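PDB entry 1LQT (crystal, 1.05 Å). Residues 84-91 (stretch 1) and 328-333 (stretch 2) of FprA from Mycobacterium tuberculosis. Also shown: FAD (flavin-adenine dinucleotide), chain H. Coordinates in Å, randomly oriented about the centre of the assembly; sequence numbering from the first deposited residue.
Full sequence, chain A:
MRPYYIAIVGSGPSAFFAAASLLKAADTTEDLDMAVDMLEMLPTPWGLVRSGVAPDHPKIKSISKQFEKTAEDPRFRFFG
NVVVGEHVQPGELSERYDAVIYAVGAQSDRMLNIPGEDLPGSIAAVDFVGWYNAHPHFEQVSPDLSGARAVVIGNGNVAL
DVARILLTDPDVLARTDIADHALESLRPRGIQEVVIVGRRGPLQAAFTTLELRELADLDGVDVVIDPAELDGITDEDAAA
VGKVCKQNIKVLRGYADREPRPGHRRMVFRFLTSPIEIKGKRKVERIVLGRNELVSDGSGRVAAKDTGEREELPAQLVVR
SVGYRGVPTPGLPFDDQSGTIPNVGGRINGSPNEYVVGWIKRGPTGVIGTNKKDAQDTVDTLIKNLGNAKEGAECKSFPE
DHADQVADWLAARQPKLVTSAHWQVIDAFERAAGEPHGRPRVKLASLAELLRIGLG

Stretch 1 84-91: VGEHVQPG
Stretch 2, residues 328-333: PTPGLP

Two segments far apart in sequence meet here without a single hydrogen bond between them; together they bury 224 Å², just over half of it on Pro90 and Pro330. Each is shaped by its own internal bonds. In stretch 2 a type II turn runs from Thr329 to Leu332, closed by Leu332 N to Thr329 O at 3.1 Å. Pro330 (phi/psi -50/127, C-gamma exo) and Gly331 (94/-6) fill its central positions: proline's ring fixes the negative phi of the first, while a CB on Gly331 would be jammed against the carbonyl O of Pro330 and lie 3.5 Å from Pro90 CB, so glycine suits both the turn and the neighbour. Pro328 (-62/144, C-gamma exo) and Pro333 (-70/166, C-gamma endo) flank the turn, out of reach of stretch 1. The register is set by CA separations of 5.4 Å for Gly85 and Pro330 and 5.9 Å for Pro90 and Gly331.

Stretch 1 begins at Val84 (-75/130, chi1 t), whose backbone reads the adenine edge of FAD: Val84 N donates to FAD N1A at 3.1 Å, and FAD N6A donates to Val84 O at 3.0 Å. Since only main-chain atoms are used, the side chain takes no part in this pairing.

Gly85 (103/-14) then turns the chain, its N bonded to Val88 O at 2.8 Å. A CB here would jam against the preceding carbonyl and lie 3.1 Å from Pro330 CD. Glycine therefore suits both the backbone angles and the neighbour, and its CA rests 4.0 Å from Pro330 CG.

Glu86 (-119/-69, chi1 t, chi2 t, chi3 -15°) points away, while His87 (-75/-39, chi1 m, chi2 106°) and Val88 (-137/154, chi1 m) lie out of reach of stretch 2. They carry the chain around to Gln89.

Gln89 (-113/154, chi1 m, chi2 m, chi3 -41°) is the N-cap residue. Its side chain folds back so that NE2 donates to Gly85 O at 3.1 Å, tying the two ends of the loop together, and OE1 comes 3.9 Å from Pro330 CB in a van der Waals contact.

Pro90 (-50/-46, C-gamma exo) opens the helix, where its fixed phi fits and its lack of an N-H costs little in the first turn. Its CB points toward stretch 2, and at 66 Å² it has the largest covered area of either stretch. Pro90 CG sits 3.1 Å from Pro330 O, a close contact, and 4.0 Å from Thr329 CG2 (Thr329 -107/128, chi1 m). Pro90 CB meets Leu332 CD2 at 4.0 Å, an apolar contact reached by the end of Leu332 (-122/153, chi1 m, chi2 t).

Gly91 (-65/-21) continues the helix, making no contact with stretch 2.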

# COMPACT_ATOMS: atom_id res chain seq x y z
N VAL A 84 6.15 -0.72 17.00
CA VAL A 84 7.49 -1.23 17.22
C VAL A 84 8.46 -0.15 16.78
O VAL A 84 8.34 0.41 15.68
CB VAL A 84 7.70 -2.57 16.53
CG1 VAL A 84 9.11 -3.05 16.72
CG2 VAL A 84 6.71 -3.61 17.07
N GLY A 85 9.41 0.15 17.65
CA GLY A 85 10.29 1.28 17.53
C GLY A 85 9.88 2.40 18.48
O GLY A 85 10.66 3.33 18.71
N GLU A 86 8.66 2.34 19.03
CA GLU A 86 8.16 3.31 19.97
C GLU A 86 7.84 2.65 21.32
O GLU A 86 8.52 2.87 22.31
CB GLU A 86 6.92 4.04 19.45
CG GLU A 86 6.38 5.07 20.40
CD GLU A 86 5.17 5.81 19.85
OE1 GLU A 86 4.92 5.71 18.62
OE2 GLU A 86 4.46 6.47 20.64
N HIS A 87 6.82 1.81 21.37
CA HIS A 87 6.42 1.16 22.63
C HIS A 87 7.35 0.04 23.04
O HIS A 87 7.57 -0.16 24.23
CB HIS A 87 4.99 0.63 22.50
CG HIS A 87 4.02 1.72 22.21
ND1 HIS A 87 3.46 1.90 20.96
CD2 HIS A 87 3.55 2.71 22.99
CE1 HIS A 87 2.73 3.00 20.99
NE2 HIS A 87 2.76 3.49 22.22
N VAL A 88 7.79 -0.72 22.06
CA VAL A 88 8.74 -1.81 22.25
C VAL A 88 9.75 -1.73 21.13
O VAL A 88 9.45 -1.20 20.05
CB VAL A 88 8.06 -3.21 22.26
CG1 VAL A 88 7.02 -3.29 23.40
CG2 VAL A 88 7.44 -3.54 20.93
N GLN A 89 10.95 -2.25 21.37
CA GLN A 89 12.04 -2.14 20.41
C GLN A 89 12.41 -3.50 19.85
O GLN A 89 12.24 -4.53 20.51
CB GLN A 89 13.29 -1.55 21.09
CG GLN A 89 13.08 -0.22 21.71
CD GLN A 89 12.65 0.83 20.71
OE1 GLN A 89 13.16 0.88 19.58
NE2 GLN A 89 11.73 1.66 21.13
N PRO A 90 12.96 -3.54 18.64
CA PRO A 90 13.41 -4.80 18.07
C PRO A 90 14.28 -5.63 19.01
O PRO A 90 14.09 -6.84 19.11
CB PRO A 90 14.13 -4.38 16.78
CG PRO A 90 13.31 -3.19 16.36
CD PRO A 90 13.07 -2.44 17.64
N GLY A 91 15.26 -5.01 19.67
CA GLY A 91 16.15 -5.74 20.55
C GLY A 91 15.46 -6.32 21.75
O GLY A 91 16.01 -7.23 22.38
N PRO A 328 12.91 3.29 7.82
CA PRO A 328 13.79 2.56 8.72
C PRO A 328 13.12 2.29 10.06
O PRO A 328 12.39 3.11 10.60
CB PRO A 328 14.98 3.50 8.92
CG PRO A 328 14.76 4.67 8.08
CD PRO A 328 13.44 4.61 7.45
N THR A 329 13.40 1.12 10.62
CA THR A 329 12.94 0.76 11.96
C THR A 329 14.14 0.82 12.86
O THR A 329 15.17 0.20 12.57
CB THR A 329 12.42 -0.67 11.95
OG1 THR A 329 11.29 -0.77 11.08
CG2 THR A 329 11.92 -1.09 13.31
N PRO A 330 13.99 1.55 13.97
CA PRO A 330 15.07 1.65 14.96
C PRO A 330 15.61 0.26 15.33
O PRO A 330 14.77 -0.57 15.62
CB PRO A 330 14.36 2.33 16.14
CG PRO A 330 13.26 3.14 15.55
CD PRO A 330 12.81 2.32 14.39
N GLY A 331 16.93 0.01 15.26
CA GLY A 331 17.49 -1.29 15.66
C GLY A 331 17.68 -2.32 14.58
O GLY A 331 18.18 -3.43 14.82
N LEU A 332 17.20 -2.01 13.37
CA LEU A 332 17.35 -2.94 12.26
C LEU A 332 18.11 -2.22 11.15
O LEU A 332 17.98 -1.01 11.00
CB LEU A 332 15.97 -3.35 11.75
CG LEU A 332 15.04 -4.10 12.71
CD1 LEU A 332 13.72 -4.43 12.01
CD2 LEU A 332 15.70 -5.36 13.23
N PRO A 333 18.83 -2.98 10.33
CA PRO A 333 19.49 -2.38 9.17
C PRO A 333 18.49 -1.95 8.11
O PRO A 333 17.32 -2.33 8.15
CB PRO A 333 20.40 -3.50 8.65
CG PRO A 333 19.68 -4.74 9.07
CD PRO A 333 19.07 -4.42 10.41
PA FAD H . 1.10 -3.82 4.36
O1A FAD H . 1.46 -2.41 4.15
O2A FAD H . -0.17 -4.35 3.81
O5B FAD H . 1.07 -4.12 5.93
C5B FAD H . 2.09 -3.56 6.78
C4B FAD H . 1.49 -3.51 8.18
O4B FAD H . 2.57 -3.24 9.08
C3B FAD H . 0.46 -2.39 8.38
O3B FAD H . -0.71 -2.85 9.02
C2B FAD H . 1.22 -1.38 9.20
O2B FAD H . 0.44 -0.51 9.98
C1B FAD H . 2.14 -2.28 10.03
N9A FAD H . 3.32 -1.62 10.57
C8A FAD H . 4.19 -0.82 9.88
N7A FAD H . 5.18 -0.38 10.64
C5A FAD H . 4.91 -0.90 11.90
C6A FAD H . 5.59 -0.77 13.11
N6A FAD H . 6.72 -0.11 13.27
N1A FAD H . 5.06 -1.43 14.18
C2A FAD H . 3.92 -2.16 14.02
N3A FAD H . 3.23 -2.33 12.89
C4A FAD H . 3.77 -1.68 11.85
N1 FAD H . -3.16 -5.61 -4.22
C2 FAD H . -4.17 -6.34 -4.78
O2 FAD H . -4.08 -7.54 -4.91
N3 FAD H . -5.30 -5.67 -5.23
C4 FAD H . -5.52 -4.33 -5.07
O4 FAD H . -6.58 -3.80 -5.46
C4X FAD H . -4.50 -3.60 -4.44
N5 FAD H . -4.65 -2.25 -4.22
C5X FAD H . -3.63 -1.54 -3.64
C6 FAD H . -3.76 -0.19 -3.44
C7 FAD H . -2.73 0.58 -2.93
C7M FAD H . -2.92 2.06 -2.71
C8 FAD H . -1.53 -0.06 -2.58
C8M FAD H . -0.37 0.73 -2.05
C9 FAD H . -1.39 -1.43 -2.75
C9A FAD H . -2.43 -2.19 -3.28
N10 FAD H . -2.30 -3.57 -3.49
C10 FAD H . -3.34 -4.28 -4.04
C1' FAD H . -1.07 -4.32 -3.07
C2' FAD H . -1.18 -4.80 -1.63
O2' FAD H . -1.64 -3.73 -0.84
C3' FAD H . 0.21 -5.26 -1.14
O3' FAD H . 0.68 -6.36 -1.90
C4' FAD H . 0.26 -5.78 0.30
O4' FAD H . -0.66 -5.08 1.14
C5' FAD H . 1.67 -5.68 0.86
O5' FAD H . 1.63 -6.38 2.11
P FAD H . 2.63 -6.14 3.32
O1P FAD H . 2.20 -7.12 4.34
O2P FAD H . 4.07 -6.16 2.90
O3P FAD H . 2.38 -4.66 3.81